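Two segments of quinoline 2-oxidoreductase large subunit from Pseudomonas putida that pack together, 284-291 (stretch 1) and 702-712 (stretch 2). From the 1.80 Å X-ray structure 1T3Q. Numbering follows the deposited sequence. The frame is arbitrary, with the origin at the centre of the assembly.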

# COMPACT_ATOMS: atom_id res chain seq x y z
N ASP B 284 -11.95 -13.71 -16.68
CA ASP B 284 -12.84 -13.08 -17.65
C ASP B 284 -14.25 -13.60 -17.45
O ASP B 284 -14.48 -14.50 -16.63
N ARG B 285 -15.22 -13.05 -18.18
CA ARG B 285 -16.61 -13.46 -18.02
C ARG B 285 -16.87 -14.95 -18.26
O ARG B 285 -17.69 -15.55 -17.56
N GLN B 286 -16.19 -15.55 -19.23
CA GLN B 286 -16.38 -16.97 -19.51
C GLN B 286 -15.93 -17.83 -18.33
O GLN B 286 -16.59 -18.80 -17.98
N GLU B 287 -14.81 -17.46 -17.72
CA GLU B 287 -14.29 -18.21 -16.58
C GLU B 287 -15.25 -18.09 -15.39
O GLU B 287 -15.35 -19.01 -14.58
N ASN B 288 -15.94 -16.95 -15.28
CA ASN B 288 -16.88 -16.79 -14.17
C ASN B 288 -18.02 -17.79 -14.34
O ASN B 288 -18.52 -18.34 -13.36
N PHE B 289 -18.45 -18.02 -15.58
CA PHE B 289 -19.51 -18.98 -15.82
C PHE B 289 -18.98 -20.41 -15.70
O PHE B 289 -19.65 -21.28 -15.15
N LEU B 290 -17.77 -20.64 -16.19
CA LEU B 290 -17.15 -21.96 -16.17
C LEU B 290 -16.61 -22.48 -14.84
O LEU B 290 -16.89 -23.62 -14.45
N GLY B 291 -15.84 -21.64 -14.14
CA GLY B 291 -15.22 -22.09 -12.91
C GLY B 291 -15.53 -21.46 -11.56
O GLY B 291 -14.77 -21.67 -10.62
N GLN B 702 -21.51 -30.45 -21.34
CA GLN B 702 -20.88 -29.24 -21.85
C GLN B 702 -21.66 -28.04 -21.33
O GLN B 702 -22.88 -28.08 -21.23
N LEU B 703 -20.94 -26.97 -20.99
CA LEU B 703 -21.57 -25.75 -20.51
C LEU B 703 -21.88 -24.94 -21.77
O LEU B 703 -20.98 -24.40 -22.40
N VAL B 704 -23.16 -24.85 -22.12
CA VAL B 704 -23.55 -24.12 -23.32
C VAL B 704 -23.77 -22.62 -23.11
O VAL B 704 -23.91 -21.87 -24.07
N THR B 705 -23.78 -22.19 -21.85
CA THR B 705 -23.97 -20.77 -21.55
C THR B 705 -22.72 -20.22 -20.87
O THR B 705 -22.50 -20.44 -19.67
N THR B 706 -21.89 -19.51 -21.63
CA THR B 706 -20.67 -18.94 -21.07
C THR B 706 -20.49 -17.47 -21.42
O THR B 706 -19.44 -16.89 -21.15
N THR B 707 -21.52 -16.86 -22.01
CA THR B 707 -21.44 -15.44 -22.37
C THR B 707 -22.72 -14.69 -21.99
O THR B 707 -23.76 -15.30 -21.76
N LEU B 708 -22.62 -13.37 -21.94
CA LEU B 708 -23.76 -12.53 -21.61
C LEU B 708 -24.77 -12.51 -22.76
O LEU B 708 -25.84 -11.91 -22.65
N MET B 709 -24.41 -13.15 -23.86
CA MET B 709 -25.29 -13.24 -25.01
C MET B 709 -26.26 -14.41 -24.79
O MET B 709 -27.40 -14.38 -25.24
N ASP B 710 -25.79 -15.44 -24.09
CA ASP B 710 -26.64 -16.59 -23.82
C ASP B 710 -27.20 -16.60 -22.40
O ASP B 710 -28.17 -17.29 -22.13
N TYR B 711 -26.57 -15.84 -21.51
CA TYR B 711 -27.03 -15.73 -20.14
C TYR B 711 -27.61 -14.33 -20.00
O TYR B 711 -26.88 -13.35 -19.93
N LEU B 712 -28.94 -14.26 -19.96
CA LEU B 712 -29.64 -13.00 -19.90
C LEU B 712 -29.99 -12.49 -18.50
O LEU B 712 -30.78 -13.12 -17.80

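The short helix that begins at Arg285 lies against an irregular segment, 702-712, and the contact between them buries 449 Å² in total. Asp284 caps the helix without touching the other stretch: with chi1 in p, its OD2 accepts from Glu287 N at 2.9 Å, while Asp284 N donates in return to Glu287 OE2 at 2.8 Å. Glu287 itself points away from the partner segment, chi1 m and chi2 t.

Phe289 dominates the interface. Its CA-to-CB bond points toward the other stretch, and the m rotamer (chi1 -79°, chi2 117°) carries the ring in among Thr706, Thr707, Leu708 and Tyr711. Phe289 CD1 lies 3.3 Å from Thr706 O, and Leu708 CD1 sits near the plane of the ring, at its edge, 4.0 Å from Phe289 CZ. Tyr711, whose t rotamer (chi2 78°) brings its ring up from the far end of the segment, receives Phe289 CE2 over one face, 3.5 Å from Tyr711 CG. The two rings are oblique, with planes at 55° and centroids 5.0 Å apart. Tyr711 OH is hydrogen-bonded elsewhere in the structure.

The backbone carbonyl of Thr706 supplies the polar partner. Gln286 leaves the helix sideways, but chi1 m followed by chi2 p (57°) and chi3 66° folds its amide back toward the segment, so that NE2 donates to Thr706 O at 2.7 Å. Thr706 O also receives a CA-H...O contact from Gln286 CA, at 3.5 Å, and is thus approached by both the backbone and the side-chain end of one residue. Water 1 extends this link, accepting from Leu708 N at 3.2 Å and, weakly, from Gln286 NE2 at 3.3 Å. By contrast, Thr705 O, 3.8 Å from Phe289 CB, is buried here with no polar partner.

Further along the helix, Leu290 (m, t) starts sideways, yet its end turns inward: CD2 meets Leu703 CD1 at 3.5 Å, and CG lies 4.1 Å from Thr706 CG2. Leu703 points toward the helix with chi1 between wells at -148°, and its CD1 also approaches Phe289 O at 3.5 Å. Leu708 is likewise off-rotamer (chi1 -108°, chi2 33°), a conformation that places Leu708 CD1 within 4.0 Å of both Phe289 CZ and Arg285 CD. Arg285, t then p and p, contributes this aliphatic contact while its guanidinium nitrogens bond elsewhere. Thr707 points away overall, yet its CG2 lies 3.5 Å from Gln286 NE2; its p rotamer lets OG1 accept from Met709 N at 3.2 Å, helping to hold the turn that leads to Tyr711.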

# COMPACT_ATOMS: atom_id res chain seq x y z
CB ASP B 284 -12.34 -13.30 -19.09
CG ASP B 284 -12.28 -14.77 -19.48
OD1 ASP B 284 -11.34 -15.13 -20.22
OD2 ASP B 284 -13.17 -15.56 -19.08
CB ARG B 285 -17.50 -12.62 -18.94
CG ARG B 285 -19.00 -12.90 -18.77
CD ARG B 285 -19.47 -12.71 -17.33
NE ARG B 285 -19.15 -11.39 -16.80
CZ ARG B 285 -19.42 -11.00 -15.56
NH1 ARG B 285 -20.02 -11.83 -14.71
NH2 ARG B 285 -19.10 -9.77 -15.16
CB GLN B 286 -15.63 -17.37 -20.78
CG GLN B 286 -16.31 -16.89 -22.04
CD GLN B 286 -16.52 -15.38 -22.04
OE1 GLN B 286 -15.55 -14.63 -22.08
NE2 GLN B 286 -17.78 -14.94 -21.99
CB GLU B 287 -12.91 -17.70 -16.19
CG GLU B 287 -11.89 -17.77 -17.32
CD GLU B 287 -10.55 -17.25 -16.91
OE1 GLU B 287 -9.66 -18.08 -16.61
OE2 GLU B 287 -10.37 -16.01 -16.86
CB ASN B 288 -17.43 -15.37 -14.11
CG ASN B 288 -18.11 -15.07 -12.78
OD1 ASN B 288 -17.44 -14.80 -11.77
ND2 ASN B 288 -19.43 -15.14 -12.77
CB PHE B 289 -20.12 -18.79 -17.22
CG PHE B 289 -21.10 -17.65 -17.30
CD1 PHE B 289 -20.84 -16.56 -18.13
CD2 PHE B 289 -22.26 -17.65 -16.54
CE1 PHE B 289 -21.73 -15.49 -18.19
CE2 PHE B 289 -23.16 -16.58 -16.59
CZ PHE B 289 -22.89 -15.50 -17.41
CB LEU B 290 -15.99 -22.02 -17.17
CG LEU B 290 -16.29 -22.17 -18.66
CD1 LEU B 290 -15.04 -21.85 -19.46
CD2 LEU B 290 -16.78 -23.58 -18.94
CB GLN B 702 -20.86 -29.23 -23.38
CG GLN B 702 -19.96 -30.29 -24.00
CD GLN B 702 -18.49 -30.08 -23.67
OE1 GLN B 702 -17.79 -31.02 -23.32
NE2 GLN B 702 -18.03 -28.84 -23.80
CB LEU B 703 -20.61 -24.98 -19.61
CG LEU B 703 -21.16 -24.15 -18.45
CD1 LEU B 703 -20.11 -23.12 -18.06
CD2 LEU B 703 -22.46 -23.46 -18.84
CB VAL B 704 -24.82 -24.73 -23.96
CG1 VAL B 704 -24.60 -26.22 -24.19
CG2 VAL B 704 -26.01 -24.52 -23.06
CB THR B 705 -25.19 -20.55 -20.61
OG1 THR B 705 -25.04 -21.34 -19.43
CG2 THR B 705 -26.48 -20.95 -21.32
CB THR B 706 -19.40 -19.71 -21.56
OG1 THR B 706 -19.36 -19.70 -23.00
CG2 THR B 706 -19.41 -21.15 -21.07
CB THR B 707 -21.22 -15.26 -23.89
OG1 THR B 707 -22.43 -15.59 -24.58
CG2 THR B 707 -20.10 -16.16 -24.38
CB LEU B 708 -23.29 -11.12 -21.28
CG LEU B 708 -23.33 -10.66 -19.81
CD1 LEU B 708 -23.08 -11.81 -18.85
CD2 LEU B 708 -22.31 -9.56 -19.62
CB MET B 709 -24.49 -13.47 -26.29
CG MET B 709 -23.77 -12.24 -26.79
SD MET B 709 -24.92 -11.06 -27.51
CE MET B 709 -24.40 -11.13 -29.20
CB ASP B 710 -25.90 -17.90 -24.09
CG ASP B 710 -25.66 -18.12 -25.58
OD1 ASP B 710 -26.60 -17.89 -26.37
OD2 ASP B 710 -24.55 -18.55 -25.95
CB TYR B 711 -25.89 -15.91 -19.14
CG TYR B 711 -26.39 -16.07 -17.72
CD1 TYR B 711 -26.91 -17.28 -17.28
CD2 TYR B 711 -26.39 -14.99 -16.83
CE1 TYR B 711 -27.44 -17.42 -15.99
CE2 TYR B 711 -26.91 -15.11 -15.54
CZ TYR B 711 -27.43 -16.33 -15.12
OH TYR B 711 -27.97 -16.46 -13.86
CB LEU B 712 -30.93 -13.12 -20.72
CG LEU B 712 -30.83 -13.88 -22.04
CD1 LEU B 712 -32.21 -13.95 -22.68
CD2 LEU B 712 -29.83 -13.18 -22.96
O HOH W 1 -19.65 -12.21 -22.31